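Long-range contact in fibronectin type III domain-containing protein (PDB 6P2K), which is a glycoside hydrolase family 74 enzyme that probably cleaves xyloglucan, this chain being its tandem seven-bladed beta-propeller part: residues S706-L720 and W731-M743. Residues are numbered along the deposited sequence; the frame is centred on the assembly and turned at random.
Sequences SYYDHDYQLGYGVFL and WQDITDDLHFSGM
Val718 packs against Ile734 where the last two strands of a beta-propeller blade, 714-723 and 729-733, part company and the chain leaves for the next blade. Up to that point the pairing is a regular antiparallel hairpin: Leu720 and Gln732 form a hydrogen-bonded pair, and Ile734 N still reaches Val718 O at 2.9 Å. Then a side chain takes over. Thr735 OG1 stands in for a backbone carbonyl and accepts from Val718 N at 2.7 Å, in a nearly straight bond (163°). The same hydroxyl donates to the syn lone pair of Asp733 OD1, which also receives Thr735 N from above its carboxylate plane in an Asx turn; the bond taken from Val718 N and the one given to Asp733 OD1 together fix how the hydroxyl is turned.

Val718 spreads its two methyls over different partners. CG1 lies anti to the backbone N (chi1 -172°) and meets Ile734 CG1 at 3.7 Å, while CG2 faces Ser741 CB and Met743 CE, the methionine chain running across it at about a right angle. On the same side, Ile734 CG2 rests on Leu720 CB; on the other face of the hairpin, Trp731 brings CE3 to Phe719 CB.

Farther along, Gly742 lays its CA over one face of the Tyr708 ring, a CH-pi contact 3.8 Å from the centroid, where a CB on Gly742 would collide with the ring. The Phe740 ring sits oblique to the tyrosine, planes at 63°, its CZ near Tyr708 OH. Cut back to an alanine, Tyr708 would probably no longer offer Gly742 CA a ring face, and Phe740 CZ would lose the phenol end beside it. Beside them a water donates to Ser706 OG and Tyr707 O, and Ser706 OG itself donates to Ser741 O at 2.7 Å.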
loop_
_atom_site.group_PDB
_atom_site.type_symbol
_atom_site.label_atom_id
_atom_site.label_comp_id
_atom_site.label_asym_id
_atom_site.label_seq_id
_atom_site.Cartn_x
_atom_site.Cartn_y
_atom_site.Cartn_z
ATOM N N SER B 706 -22.117 -0.194 -45.554
ATOM C CA SER B 706 -22.271 1.203 -45.940
ATOM C C SER B 706 -21.483 1.476 -47.212
ATOM O O SER B 706 -20.276 1.215 -47.263
ATOM C CB SER B 706 -21.810 2.136 -44.814
ATOM O OG SER B 706 -21.562 3.443 -45.297
ATOM N N TYR B 707 -22.163 2.010 -48.227
ATOM C CA TYR B 707 -21.533 2.359 -49.498
ATOM C C TYR B 707 -21.023 3.794 -49.433
ATOM O O TYR B 707 -21.792 4.720 -49.148
ATOM C CB TYR B 707 -22.517 2.195 -50.653
ATOM C CG TYR B 707 -22.514 0.818 -51.278
ATOM C CD1 TYR B 707 -21.348 0.275 -51.800
ATOM C CD2 TYR B 707 -23.681 0.065 -51.354
ATOM C CE1 TYR B 707 -21.338 -0.981 -52.376
ATOM C CE2 TYR B 707 -23.683 -1.193 -51.929
ATOM C CZ TYR B 707 -22.507 -1.711 -52.437
ATOM O OH TYR B 707 -22.503 -2.964 -53.009
ATOM N N TYR B 708 -19.735 3.980 -49.716
ATOM C CA TYR B 708 -19.087 5.268 -49.498
ATOM C C TYR B 708 -17.858 5.369 -50.389
ATOM O O TYR B 708 -17.046 4.439 -50.432
ATOM C CB TYR B 708 -18.708 5.417 -48.019
ATOM C CG TYR B 708 -17.856 6.617 -47.692
ATOM C CD1 TYR B 708 -18.417 7.884 -47.592
ATOM C CD2 TYR B 708 -16.495 6.481 -47.461
ATOM C CE1 TYR B 708 -17.639 8.984 -47.280
ATOM C CE2 TYR B 708 -15.711 7.574 -47.147
ATOM C CZ TYR B 708 -16.285 8.821 -47.059
ATOM O OH TYR B 708 -15.502 9.911 -46.753
ATOM N N ASP B 709 -17.722 6.493 -51.094
ATOM C CA ASP B 709 -16.589 6.742 -51.987
ATOM C C ASP B 709 -15.703 7.802 -51.339
ATOM O O ASP B 709 -16.010 8.998 -51.387
ATOM C CB ASP B 709 -17.063 7.176 -53.372
ATOM C CG ASP B 709 -15.948 7.163 -54.410
ATOM O OD1 ASP B 709 -14.759 7.218 -54.026
ATOM O OD2 ASP B 709 -16.262 7.102 -55.619
ATOM N N HIS B 710 -14.595 7.356 -50.744
ATOM C CA HIS B 710 -13.697 8.260 -50.037
ATOM C C HIS B 710 -13.028 9.268 -50.963
ATOM O O HIS B 710 -12.518 10.285 -50.482
ATOM C CB HIS B 710 -12.629 7.455 -49.297
ATOM C CG HIS B 710 -11.520 6.967 -50.179
ATOM N ND1 HIS B 710 -11.601 5.792 -50.896
ATOM C CD2 HIS B 710 -10.306 7.497 -50.462
ATOM C CE1 HIS B 710 -10.485 5.619 -51.582
ATOM N NE2 HIS B 710 -9.683 6.640 -51.336
ATOM N N ASP B 711 -13.004 9.006 -52.271
ATOM C CA ASP B 711 -12.376 9.944 -53.197
ATOM C C ASP B 711 -13.132 11.263 -53.263
ATOM O O ASP B 711 -12.536 12.304 -53.563
ATOM C CB ASP B 711 -12.277 9.328 -54.591
ATOM C CG ASP B 711 -11.167 8.307 -54.697
ATOM O OD1 ASP B 711 -10.110 8.511 -54.064
ATOM O OD2 ASP B 711 -11.353 7.302 -55.414
ATOM N N TYR B 712 -14.434 11.243 -52.986
ATOM C CA TYR B 712 -15.236 12.453 -52.998
ATOM C C TYR B 712 -16.006 12.679 -51.705
ATOM O O TYR B 712 -16.793 13.629 -51.634
ATOM C CB TYR B 712 -16.220 12.429 -54.181
ATOM C CG TYR B 712 -15.595 11.992 -55.487
ATOM C CD1 TYR B 712 -14.718 12.822 -56.172
ATOM C CD2 TYR B 712 -15.880 10.748 -56.032
ATOM C CE1 TYR B 712 -14.141 12.428 -57.368
ATOM C CE2 TYR B 712 -15.310 10.341 -57.225
ATOM C CZ TYR B 712 -14.440 11.186 -57.890
ATOM O OH TYR B 712 -13.869 10.788 -59.080
ATOM N N GLN B 713 -15.800 11.840 -50.684
ATOM C CA GLN B 713 -16.505 11.950 -49.404
ATOM C C GLN B 713 -18.017 11.871 -49.596
ATOM O O GLN B 713 -18.783 12.605 -48.969
ATOM C CB GLN B 713 -16.120 13.231 -48.661
ATOM C CG GLN B 713 -14.639 13.357 -48.372
ATOM C CD GLN B 713 -14.243 14.771 -47.998
ATOM O OE1 GLN B 713 -13.059 15.107 -47.965
ATOM N NE2 GLN B 713 -15.237 15.611 -47.717
ATOM N N LEU B 714 -18.450 10.972 -50.472
ATOM C CA LEU B 714 -19.861 10.767 -50.759
ATOM C C LEU B 714 -20.307 9.445 -50.155
ATOM O O LEU B 714 -19.709 8.398 -50.426
ATOM C CB LEU B 714 -20.120 10.783 -52.266
ATOM C CG LEU B 714 -19.775 12.103 -52.958
ATOM C CD1 LEU B 714 -19.804 11.946 -54.470
ATOM C CD2 LEU B 714 -20.734 13.196 -52.510
ATOM N N GLY B 715 -21.347 9.499 -49.328
ATOM C CA GLY B 715 -21.929 8.298 -48.766
ATOM C C GLY B 715 -23.281 8.001 -49.375
ATOM O O GLY B 715 -24.196 8.828 -49.290
ATOM N N TYR B 716 -23.423 6.835 -50.007
ATOM C CA TYR B 716 -24.700 6.502 -50.629
ATOM C C TYR B 716 -25.754 6.181 -49.577
ATOM O O TYR B 716 -26.877 6.693 -49.633
ATOM C CB TYR B 716 -24.542 5.329 -51.600
ATOM C CG TYR B 716 -25.744 5.193 -52.500
ATOM C CD1 TYR B 716 -26.890 4.535 -52.070
ATOM C CD2 TYR B 716 -25.751 5.757 -53.769
ATOM C CE1 TYR B 716 -28.004 4.433 -52.883
ATOM C CE2 TYR B 716 -26.860 5.655 -54.590
ATOM C CZ TYR B 716 -27.983 4.993 -54.141
ATOM O OH TYR B 716 -29.088 4.889 -54.952
ATOM N N GLY B 717 -25.412 5.327 -48.617
ATOM C CA GLY B 717 -26.370 4.938 -47.603
ATOM C C GLY B 717 -25.917 3.775 -46.749
ATOM O O GLY B 717 -24.966 3.066 -47.093
ATOM N N VAL B 718 -26.593 3.581 -45.620
ATOM C CA VAL B 718 -26.331 2.479 -44.700
ATOM C C VAL B 718 -27.461 1.473 -44.851
ATOM O O VAL B 718 -28.638 1.852 -44.858
ATOM C CB VAL B 718 -26.222 2.973 -43.247
ATOM C CG1 VAL B 718 -25.751 1.845 -42.331
ATOM C CG2 VAL B 718 -25.287 4.171 -43.171
ATOM N N PHE B 719 -27.108 0.198 -44.979
ATOM C CA PHE B 719 -28.083 -0.845 -45.267
ATOM C C PHE B 719 -27.987 -1.963 -44.242
ATOM O O PHE B 719 -26.893 -2.414 -43.894
ATOM C CB PHE B 719 -27.889 -1.399 -46.681
ATOM C CG PHE B 719 -27.996 -0.351 -47.749
ATOM C CD1 PHE B 719 -26.877 0.369 -48.150
ATOM C CD2 PHE B 719 -29.222 -0.063 -48.335
ATOM C CE1 PHE B 719 -26.977 1.343 -49.126
ATOM C CE2 PHE B 719 -29.329 0.907 -49.313
ATOM C CZ PHE B 719 -28.206 1.612 -49.711
ATOM N N LEU B 720 -29.149 -2.408 -43.771
ATOM C CA LEU B 720 -29.260 -3.438 -42.748
ATOM C C LEU B 720 -30.042 -4.611 -43.323
ATOM O O LEU B 720 -31.178 -4.442 -43.779
ATOM C CB LEU B 720 -29.952 -2.891 -41.497
ATOM C CG LEU B 720 -30.119 -3.858 -40.322
ATOM C CD1 LEU B 720 -28.821 -3.976 -39.533
ATOM C CD2 LEU B 720 -31.267 -3.428 -39.424
ATOM N N TRP B 731 -33.136 -6.639 -47.146
ATOM C CA TRP B 731 -32.392 -5.434 -46.828
ATOM C C TRP B 731 -33.330 -4.248 -46.662
ATOM O O TRP B 731 -34.378 -4.160 -47.310
ATOM C CB TRP B 731 -31.360 -5.138 -47.918
ATOM C CG TRP B 731 -30.297 -6.182 -47.998
ATOM C CD1 TRP B 731 -30.346 -7.342 -48.710
ATOM C CD2 TRP B 731 -29.029 -6.172 -47.327
ATOM N NE1 TRP B 731 -29.185 -8.054 -48.531
ATOM C CE2 TRP B 731 -28.360 -7.359 -47.687
ATOM C CE3 TRP B 731 -28.394 -5.274 -46.465
ATOM C CZ2 TRP B 731 -27.084 -7.671 -47.213
ATOM C CZ3 TRP B 731 -27.126 -5.586 -45.993
ATOM C CH2 TRP B 731 -26.485 -6.775 -46.370
ATOM N N GLN B 732 -32.935 -3.340 -45.776
ATOM C CA GLN B 732 -33.658 -2.100 -45.555
ATOM C C GLN B 732 -32.657 -0.961 -45.410
ATOM O O GLN B 732 -31.478 -1.171 -45.109
ATOM C CB GLN B 732 -34.567 -2.183 -44.321
ATOM C CG GLN B 732 -33.845 -2.543 -43.033
ATOM C CD GLN B 732 -34.797 -2.752 -41.869
ATOM O OE1 GLN B 732 -35.657 -1.914 -41.595
ATOM N NE2 GLN B 732 -34.645 -3.876 -41.176
ATOM N N ASP B 733 -33.148 0.251 -45.638
ATOM C CA ASP B 733 -32.339 1.460 -45.560
ATOM C C ASP B 733 -32.385 1.991 -44.131
ATOM O O ASP B 733 -33.465 2.292 -43.612
ATOM C CB ASP B 733 -32.861 2.498 -46.557
ATOM C CG ASP B 733 -32.059 3.788 -46.553
ATOM O OD1 ASP B 733 -30.987 3.842 -45.911
ATOM O OD2 ASP B 733 -32.509 4.755 -47.205
ATOM N N ILE B 734 -31.220 2.090 -43.490
ATOM C CA ILE B 734 -31.159 2.592 -42.121
ATOM C C ILE B 734 -30.250 3.813 -42.055
ATOM O O ILE B 734 -29.682 4.122 -41.002
ATOM C CB ILE B 734 -30.694 1.501 -41.138
ATOM C CG1 ILE B 734 -29.274 1.038 -41.466
ATOM C CG2 ILE B 734 -31.661 0.327 -41.145
ATOM C CD1 ILE B 734 -28.537 0.447 -40.271
ATOM N N THR B 735 -30.110 4.520 -43.179
ATOM C CA THR B 735 -29.327 5.752 -43.178
ATOM C C THR B 735 -29.946 6.786 -42.247
ATOM O O THR B 735 -29.249 7.387 -41.419
ATOM C CB THR B 735 -29.210 6.308 -44.599
ATOM O OG1 THR B 735 -28.751 5.275 -45.479
ATOM C CG2 THR B 735 -28.224 7.471 -44.636
ATOM N N ASP B 736 -31.259 6.996 -42.363
ATOM C CA ASP B 736 -32.048 7.876 -41.483
ATOM C C ASP B 736 -31.356 9.238 -41.414
ATOM O O ASP B 736 -31.070 9.828 -42.465
ATOM C CB ASP B 736 -32.266 7.184 -40.143
ATOM C CG ASP B 736 -33.084 5.912 -40.268
ATOM O OD1 ASP B 736 -34.046 5.896 -41.063
ATOM O OD2 ASP B 736 -32.767 4.929 -39.569
ATOM N N ASP B 737 -31.052 9.759 -40.225
ATOM C CA ASP B 737 -30.482 11.090 -40.079
ATOM C C ASP B 737 -28.953 11.092 -40.038
ATOM O O ASP B 737 -28.360 12.094 -39.624
ATOM C CB ASP B 737 -31.042 11.765 -38.824
ATOM C CG ASP B 737 -30.904 10.904 -37.582
ATOM O OD1 ASP B 737 -30.408 9.763 -37.693
ATOM O OD2 ASP B 737 -31.290 11.369 -36.490
ATOM N N LEU B 738 -28.302 10.007 -40.460
ATOM C CA LEU B 738 -26.841 9.949 -40.468
ATOM C C LEU B 738 -26.341 10.693 -41.698
ATOM O O LEU B 738 -26.407 10.185 -42.820
ATOM C CB LEU B 738 -26.346 8.509 -40.449
ATOM C CG LEU B 738 -24.860 8.352 -40.110
ATOM C CD1 LEU B 738 -24.557 8.899 -38.716
ATOM C CD2 LEU B 738 -24.429 6.899 -40.218
ATOM N N HIS B 739 -25.829 11.906 -41.489
ATOM C CA HIS B 739 -25.507 12.772 -42.615
ATOM C C HIS B 739 -24.145 12.436 -43.214
ATOM O O HIS B 739 -23.967 12.507 -44.436
ATOM C CB HIS B 739 -25.593 14.232 -42.175
ATOM C CG HIS B 739 -26.978 14.665 -41.799
ATOM N ND1 HIS B 739 -27.322 15.030 -40.514
ATOM C CD2 HIS B 739 -28.106 14.783 -42.539
ATOM C CE1 HIS B 739 -28.601 15.358 -40.480
ATOM N NE2 HIS B 739 -29.099 15.218 -41.695
ATOM N N PHE B 740 -23.183 12.055 -42.385
ATOM C CA PHE B 740 -21.925 11.485 -42.849
ATOM C C PHE B 740 -21.982 9.997 -42.530
ATOM O O PHE B 740 -21.832 9.599 -41.370
ATOM C CB PHE B 740 -20.730 12.164 -42.186
ATOM C CG PHE B 740 -19.407 11.729 -42.742
ATOM C CD1 PHE B 740 -18.754 10.626 -42.223
ATOM C CD2 PHE B 740 -18.824 12.414 -43.794
ATOM C CE1 PHE B 740 -17.540 10.217 -42.737
ATOM C CE2 PHE B 740 -17.607 12.008 -44.313
ATOM C CZ PHE B 740 -16.964 10.909 -43.782
ATOM N N SER B 741 -22.217 9.178 -43.553
ATOM C CA SER B 741 -22.550 7.775 -43.360
ATOM C C SER B 741 -21.458 6.813 -43.807
ATOM O O SER B 741 -21.635 5.600 -43.667
ATOM C CB SER B 741 -23.857 7.446 -44.090
ATOM O OG SER B 741 -23.749 7.720 -45.473
ATOM N N GLY B 742 -20.352 7.305 -44.358
ATOM C CA GLY B 742 -19.212 6.433 -44.581
ATOM C C GLY B 742 -18.701 5.883 -43.262
ATOM O O GLY B 742 -18.713 6.569 -42.239
ATOM N N MET B 743 -18.267 4.624 -43.276
ATOM C CA MET B 743 -17.926 3.931 -42.041
ATOM C C MET B 743 -16.604 3.193 -42.170
ATOM O O MET B 743 -16.315 2.590 -43.208
ATOM C CB MET B 743 -19.023 2.943 -41.645
ATOM C CG MET B 743 -20.322 3.607 -41.229
ATOM S SD MET B 743 -21.633 2.413 -40.947
ATOM C CE MET B 743 -22.949 3.498 -40.396
HETATM O O HOH W 1 -22.837 5.601 -46.697
HETATM O O HOH W 2 -33.324 -5.634 -42.424
#